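Local structure of coenzyme A transferase (Yersinia pestis, 3QLI) at residues L42-G45 / A49-P52; G251-R256 / V271-R276; R432-A437 / E444-A449. The protein probably transfers coenzyme A between acyl-CoA thioesters and carboxylates such as acetate. One frame throughout, in Å; residues are numbered along the deposited sequence.

Contact 1 (L42-G45 / A49-P52); sequences LSMG and AEPP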
# COMPACT_ATOMS: atom_id res chain seq x y z
N LEU A 42 -7.61 7.30 -26.33
CA LEU A 42 -9.02 7.38 -26.00
C LEU A 42 -9.29 6.66 -24.69
O LEU A 42 -8.65 5.66 -24.37
CB LEU A 42 -9.86 6.75 -27.12
CG LEU A 42 -11.38 6.79 -26.91
CD1 LEU A 42 -12.10 7.30 -28.13
CD2 LEU A 42 -11.88 5.42 -26.54
N SER A 43 -10.25 7.17 -23.92
CA SER A 43 -10.71 6.45 -22.73
C SER A 43 -12.23 6.51 -22.72
O SER A 43 -12.85 7.24 -23.50
CB SER A 43 -10.12 7.06 -21.45
OG SER A 43 -10.46 6.30 -20.29
N MET A 44 -12.84 5.72 -21.85
CA MET A 44 -14.29 5.64 -21.78
C MET A 44 -14.69 5.32 -20.35
O MET A 44 -13.85 4.99 -19.53
CB MET A 44 -14.80 4.54 -22.70
CG MET A 44 -14.15 3.19 -22.42
SD MET A 44 -14.71 1.92 -23.58
CE MET A 44 -13.61 0.56 -23.17
N GLY A 45 -15.99 5.43 -20.07
CA GLY A 45 -16.51 5.12 -18.76
C GLY A 45 -16.38 3.65 -18.43
O GLY A 45 -16.05 2.82 -19.28
N ALA A 49 -21.28 2.23 -18.16
CA ALA A 49 -20.90 3.54 -18.68
C ALA A 49 -20.39 3.50 -20.13
O ALA A 49 -20.48 4.50 -20.84
CB ALA A 49 -19.88 4.20 -17.77
N GLU A 50 -19.84 2.37 -20.56
CA GLU A 50 -19.32 2.27 -21.93
C GLU A 50 -20.48 2.58 -22.88
O GLU A 50 -21.58 2.07 -22.70
CB GLU A 50 -18.76 0.87 -22.19
CG GLU A 50 -17.65 0.45 -21.23
CD GLU A 50 -17.17 -0.98 -21.45
OE1 GLU A 50 -17.90 -1.77 -22.07
OE2 GLU A 50 -16.06 -1.31 -20.99
N PRO A 51 -20.23 3.41 -23.89
CA PRO A 51 -21.30 3.84 -24.79
C PRO A 51 -21.45 2.97 -26.06
O PRO A 51 -20.61 3.05 -26.94
CB PRO A 51 -20.90 5.28 -25.14
CG PRO A 51 -19.41 5.27 -25.07
CD PRO A 51 -19.01 4.24 -24.03
N PRO A 52 -22.51 2.15 -26.13
CA PRO A 52 -22.61 1.15 -27.21
C PRO A 52 -22.68 1.71 -28.62
O PRO A 52 -22.08 1.12 -29.51
CB PRO A 52 -23.90 0.39 -26.88
CG PRO A 52 -24.67 1.31 -25.95
CD PRO A 52 -23.60 1.99 -25.14
O HOH W 1 -14.84 0.34 -19.60
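The peptide carbonyl of Gly45 and the carboxylate of Glu50 are the two flat groups here, and each is approached over one face by an alkyl group of the other segment. Ala49 CB stands above the carbonyl group, 3.6 Å from Gly45 C, and on the same side Glu50 CG comes within 3.5 Å of Gly45 O. The Glu50 carboxylate in turn has the Met44 methyl off its plane, with Met44 CE 3.8 Å from Glu50 OE2. A water lies 2.8 Å from Gly45 O and also close to Glu50 OE2, but its separation from the carboxylate is too short for the details of that second bond to be trusted, so the bridge is doubtful. Main-chain amides of Ala78 and Ala81 add weak hydrogen bonds that help fix the rotation of this buried acid.

Met44 reaches the glutamate because its CG sits between the backbone N and the carbonyl carbon (chi1 54°), from where the extended chain carries SD to 4.0 Å from Glu50 CG. The two side chains run obliquely to one another. Nearer the backbone, Met44 CB meets the Pro51 ring at CD (4.4 Å).

Gly45 has no side chain to keep the Ala49 methyl away, and the chain folds back tightly, with Gly45 CA 4.7 Å from Ala49 CA. The segments are not hydrogen-bonded directly; both instead hold to strand 143-148, Gly45 through its backbone to Met145 and Ala49 O to Thr147 OG1. Pro51 occupies the N-cap of helix 52-63. A tight connection from a central parallel strand into the following helix is characteristic of Rossmann-like alpha/beta domains, and this one places Glu50 about 6 Å, side chain to side chain, from the CoA-binding residue Glu76.

Contact 2 (G251-R256 / V271-R276); sequences GVLKDR and VDLIRR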
# COMPACT_ATOMS: atom_id res chain seq x y z
N GLY A 251 -28.45 -9.40 3.04
CA GLY A 251 -29.64 -10.08 3.52
C GLY A 251 -29.60 -10.29 5.03
O GLY A 251 -30.60 -10.05 5.72
N VAL A 252 -28.47 -10.74 5.54
CA VAL A 252 -28.35 -10.95 6.99
C VAL A 252 -28.42 -9.62 7.72
O VAL A 252 -28.94 -9.53 8.83
CB VAL A 252 -27.06 -11.71 7.38
CG1 VAL A 252 -26.96 -11.81 8.87
CG2 VAL A 252 -27.05 -13.09 6.77
N LEU A 253 -27.91 -8.57 7.09
CA LEU A 253 -27.84 -7.26 7.74
C LEU A 253 -29.16 -6.49 7.76
O LEU A 253 -29.21 -5.37 8.27
CB LEU A 253 -26.76 -6.39 7.10
CG LEU A 253 -25.35 -6.98 7.18
CD1 LEU A 253 -24.35 -6.01 6.55
CD2 LEU A 253 -24.99 -7.26 8.64
N LYS A 254 -30.22 -7.09 7.22
CA LYS A 254 -31.50 -6.39 7.17
C LYS A 254 -32.03 -6.02 8.57
O LYS A 254 -32.91 -5.18 8.70
CB LYS A 254 -32.54 -7.18 6.38
CG LYS A 254 -32.91 -8.53 6.97
CD LYS A 254 -34.17 -9.06 6.29
CE LYS A 254 -34.16 -10.58 6.23
NZ LYS A 254 -33.20 -11.08 5.21
N ASP A 255 -31.46 -6.64 9.60
CA ASP A 255 -31.90 -6.39 10.98
C ASP A 255 -31.12 -5.27 11.67
O ASP A 255 -31.45 -4.89 12.79
CB ASP A 255 -31.78 -7.68 11.80
CG ASP A 255 -32.62 -8.82 11.24
OD1 ASP A 255 -33.80 -8.57 10.88
OD2 ASP A 255 -32.10 -9.95 11.13
N ARG A 256 -30.11 -4.72 11.00
CA ARG A 256 -29.28 -3.68 11.59
C ARG A 256 -29.93 -2.31 11.50
O ARG A 256 -30.91 -2.12 10.78
CB ARG A 256 -27.90 -3.63 10.92
CG ARG A 256 -27.08 -4.91 11.03
CD ARG A 256 -26.50 -5.11 12.43
NE ARG A 256 -25.56 -6.23 12.44
CZ ARG A 256 -25.94 -7.50 12.51
NH1 ARG A 256 -27.23 -7.79 12.59
NH2 ARG A 256 -25.04 -8.47 12.50
N VAL A 271 -27.97 -1.41 -2.07
CA VAL A 271 -29.10 -0.56 -2.40
C VAL A 271 -30.34 -1.09 -1.70
O VAL A 271 -31.22 -0.32 -1.30
CB VAL A 271 -29.30 -0.48 -3.92
CG1 VAL A 271 -30.67 0.12 -4.24
CG2 VAL A 271 -28.18 0.35 -4.54
N ASP A 272 -30.41 -2.41 -1.53
CA ASP A 272 -31.54 -3.00 -0.79
C ASP A 272 -31.58 -2.48 0.65
O ASP A 272 -32.66 -2.16 1.18
CB ASP A 272 -31.46 -4.53 -0.82
CG ASP A 272 -32.65 -5.19 -0.16
OD1 ASP A 272 -33.76 -5.14 -0.74
OD2 ASP A 272 -32.48 -5.77 0.93
N LEU A 273 -30.41 -2.38 1.28
CA LEU A 273 -30.34 -1.87 2.65
C LEU A 273 -30.75 -0.40 2.72
O LEU A 273 -31.35 0.04 3.70
CB LEU A 273 -28.95 -2.10 3.25
CG LEU A 273 -28.50 -3.56 3.35
CD1 LEU A 273 -27.08 -3.63 3.91
CD2 LEU A 273 -29.47 -4.37 4.20
N ILE A 274 -30.42 0.37 1.68
CA ILE A 274 -30.90 1.75 1.61
C ILE A 274 -32.43 1.76 1.54
O ILE A 274 -33.09 2.44 2.33
CB ILE A 274 -30.34 2.49 0.38
CG1 ILE A 274 -28.81 2.62 0.48
CG2 ILE A 274 -30.95 3.88 0.28
CD1 ILE A 274 -28.19 3.30 -0.76
N ARG A 275 -32.97 0.99 0.61
CA ARG A 275 -34.43 0.89 0.43
C ARG A 275 -35.15 0.47 1.72
O ARG A 275 -36.25 0.96 2.02
CB ARG A 275 -34.72 -0.09 -0.71
CG ARG A 275 -36.18 -0.24 -1.08
CD ARG A 275 -36.35 -1.26 -2.22
NE ARG A 275 -35.60 -0.90 -3.43
CZ ARG A 275 -34.60 -1.61 -3.94
NH1 ARG A 275 -34.21 -2.74 -3.36
NH2 ARG A 275 -34.00 -1.21 -5.05
N ARG A 276 -34.54 -0.43 2.49
CA ARG A 276 -35.14 -0.90 3.73
C ARG A 276 -35.05 0.09 4.89
O ARG A 276 -35.68 -0.13 5.92
CB ARG A 276 -34.52 -2.23 4.16
CG ARG A 276 -34.88 -3.40 3.27
CD ARG A 276 -34.12 -4.65 3.69
NE ARG A 276 -34.53 -5.80 2.88
CZ ARG A 276 -35.52 -6.63 3.21
NH1 ARG A 276 -36.19 -6.44 4.34
NH2 ARG A 276 -35.83 -7.64 2.41
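Lys254, which meets Arg276 across the contact, turns back on its own segment to grip Gly251 O twice: Lys254 NZ binds it at 2.8 Å, from above the carbonyl plane, and the Lys254 amide adds a weak bond. The carbonyl lies near the end of helix 244-252, where an ammonium group would probably be stabilised by the helix dipole. That helix belongs to a beta-alpha-beta crossover between the parallel strands 237-240 and 260-261 of an open alpha/beta sheet, and the contact joins its C-terminal turn to the next helix, 268-276.

With CG between the backbone N and the carbonyl carbon (chi1 63°) and chi2 extended, Lys254 CD comes over one face of the guanidinium, toward its rim, 3.8 Å from Arg276 NH1; the later bends turn NZ back to Gly251 O. Lys254 CB packs on Arg276 CD at 4.0 Å. Arg276 is steadied by Asp272, one helical turn earlier: Arg276 NE donates to Asp272 OD2 at 2.8 Å, with an N-H...O angle of 151°. Arg275 makes a longer salt bridge to the same carboxylate and a cation-pi contact with Tyr305.

Beneath the charged layer the two leucines both touch Leu238 of the sheet. Leu253 CB packs against Leu273 CD1 at 4.2 Å, and the other methyl, Leu273 CD2, comes to 4.1 Å from Lys254 CA.

Contact 3 (R432-A437 / E444-A449); sequences RIIELA and ELTQAA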
# COMPACT_ATOMS: atom_id res chain seq x y z
N ARG A 432 -3.27 -20.83 12.69
CA ARG A 432 -4.66 -20.39 12.72
C ARG A 432 -5.32 -20.43 11.35
O ARG A 432 -6.50 -20.75 11.23
CB ARG A 432 -4.79 -19.00 13.37
CG ARG A 432 -4.38 -19.02 14.82
CD ARG A 432 -4.50 -17.69 15.51
NE ARG A 432 -4.14 -17.86 16.91
CZ ARG A 432 -4.22 -16.90 17.84
NH1 ARG A 432 -4.66 -15.68 17.52
NH2 ARG A 432 -3.86 -17.18 19.08
N ILE A 433 -4.54 -20.15 10.31
CA ILE A 433 -5.05 -20.20 8.96
C ILE A 433 -5.40 -21.62 8.52
O ILE A 433 -6.40 -21.84 7.85
CB ILE A 433 -4.04 -19.58 7.97
CG1 ILE A 433 -3.95 -18.07 8.19
CG2 ILE A 433 -4.45 -19.91 6.55
CD1 ILE A 433 -2.79 -17.40 7.45
N ILE A 434 -4.57 -22.59 8.89
CA ILE A 434 -4.87 -23.98 8.58
C ILE A 434 -6.24 -24.40 9.11
O ILE A 434 -6.94 -25.19 8.49
CB ILE A 434 -3.75 -24.91 9.12
CG1 ILE A 434 -2.50 -24.78 8.23
CG2 ILE A 434 -4.21 -26.36 9.13
CD1 ILE A 434 -1.23 -25.37 8.85
N GLU A 435 -6.62 -23.86 10.26
CA GLU A 435 -7.91 -24.22 10.84
C GLU A 435 -9.10 -23.66 10.06
O GLU A 435 -10.25 -24.05 10.31
CB GLU A 435 -7.98 -23.89 12.34
CG GLU A 435 -6.97 -24.67 13.18
CD GLU A 435 -6.96 -26.17 12.85
OE1 GLU A 435 -7.99 -26.83 13.12
OE2 GLU A 435 -5.95 -26.70 12.32
N LEU A 436 -8.84 -22.75 9.11
CA LEU A 436 -9.91 -22.26 8.23
C LEU A 436 -9.99 -23.06 6.93
O LEU A 436 -10.90 -22.87 6.13
CB LEU A 436 -9.71 -20.78 7.87
CG LEU A 436 -9.81 -19.76 9.01
CD1 LEU A 436 -9.87 -18.34 8.45
CD2 LEU A 436 -11.01 -20.03 9.90
N ALA A 437 -9.00 -23.92 6.70
CA ALA A 437 -9.00 -24.76 5.50
C ALA A 437 -9.99 -25.91 5.68
O ALA A 437 -10.36 -26.24 6.81
CB ALA A 437 -7.60 -25.31 5.24
N GLU A 444 -2.06 -31.80 5.03
CA GLU A 444 -1.14 -31.45 3.96
C GLU A 444 -0.61 -30.04 4.16
O GLU A 444 0.57 -29.77 3.95
CB GLU A 444 -1.83 -31.56 2.60
CG GLU A 444 -0.88 -31.38 1.43
CD GLU A 444 -1.47 -31.80 0.10
OE1 GLU A 444 -0.69 -32.11 -0.83
OE2 GLU A 444 -2.72 -31.82 -0.02
N LEU A 445 -1.48 -29.12 4.55
CA LEU A 445 -1.06 -27.74 4.77
C LEU A 445 -0.11 -27.63 5.95
O LEU A 445 0.82 -26.83 5.93
CB LEU A 445 -2.27 -26.84 4.99
CG LEU A 445 -3.14 -26.59 3.77
CD1 LEU A 445 -4.47 -25.95 4.19
CD2 LEU A 445 -2.39 -25.70 2.76
N THR A 446 -0.33 -28.44 6.99
CA THR A 446 0.56 -28.43 8.14
C THR A 446 1.95 -28.91 7.72
O THR A 446 2.97 -28.35 8.14
CB THR A 446 0.02 -29.31 9.28
OG1 THR A 446 -1.22 -28.78 9.75
CG2 THR A 446 1.00 -29.34 10.45
N GLN A 447 2.00 -29.94 6.88
CA GLN A 447 3.28 -30.45 6.40
C GLN A 447 3.99 -29.38 5.58
O GLN A 447 5.18 -29.15 5.76
CB GLN A 447 3.11 -31.74 5.60
CG GLN A 447 2.80 -32.97 6.46
CD GLN A 447 3.72 -33.10 7.68
OE1 GLN A 447 4.94 -33.22 7.55
NE2 GLN A 447 3.12 -33.08 8.87
N ALA A 448 3.24 -28.72 4.71
CA ALA A 448 3.80 -27.66 3.87
C ALA A 448 4.37 -26.53 4.73
O ALA A 448 5.46 -26.03 4.48
CB ALA A 448 2.74 -27.12 2.92
N ALA A 449 3.61 -26.14 5.75
CA ALA A 449 4.03 -25.10 6.68
C ALA A 449 5.36 -25.43 7.33
O ALA A 449 6.20 -24.55 7.53
CB ALA A 449 2.96 -24.87 7.74
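Ile434 pushes its delta methyl against the helix bearing Leu445 and Thr446, and its conformation decides what it touches. With CG1 beside the backbone N and anti to the carbonyl carbon (chi1 -74°), and with the chain extended beyond it, CD1 reaches the helix backbone where Leu445 joins Thr446. There Ile434 CD1 lies 3.6 Å from Thr446 CA and 3.5 Å from Thr446 OG1, the two side chains being roughly perpendicular. Farther along the helix the same methyl brushes Ala449 CB at 4.4 Å.

The isoleucine and Leu445 lie side by side, pointing opposite ways, and touch where Ile434 CG1 lies 3.8 Å from Leu445 CB. Leu445 has the same first rotamer (chi1 -70°), and together with an extended chi2 (167°) this carries its CD1 beyond the isoleucine to Ala437. Packing is tight at this end: Ala437 CB and Leu445 CD1 are 3.4 Å apart, closer than carbon atoms usually come. Although Thr446 OG1 meets a methyl across the contact, its polar need is met within its own helix by a hydrogen bond to Arg442 O.

A type I turn from Ile434 to Ala437, closed by the bond from Ala437 N to Ile434 O, brings Ala437 round to face the leucine. The contact is thus the apolar seam of a hairpin of two helices, 426-434 and 439-451, near the end of the chain. Arg442 ties the connection together by binding Ala437 O and Glu435, while Ile394 of strand 394-395 touches both Ala437 and Leu445, and strands 411-414 and 417-420 pack against Leu436 of the first segment.

How the contacts relate
The three contacts follow one another along the chain and never touch. Contact 1 belongs to the sheet containing strand 41-44, whereas contact 2 borders the other large sheet and contact 3 packs against strands 411-414 and 417-420 at one edge of that sheet. Contacts 1 and 3 are on opposite sides of the chain's centre, their own centres about 45 Å apart; contact 2 lies about 32 Å from the first and about 36 Å from the third, centre to centre. Contact 1 is beside one CoA site, through Glu76. Contact 3 borders the second more loosely: the side chains of Ala437 and Arg393 are about 8 Å apart. Contact 2 is away from both, although Glu264, the residue that binds CoA covalently, falls between its segments in sequence.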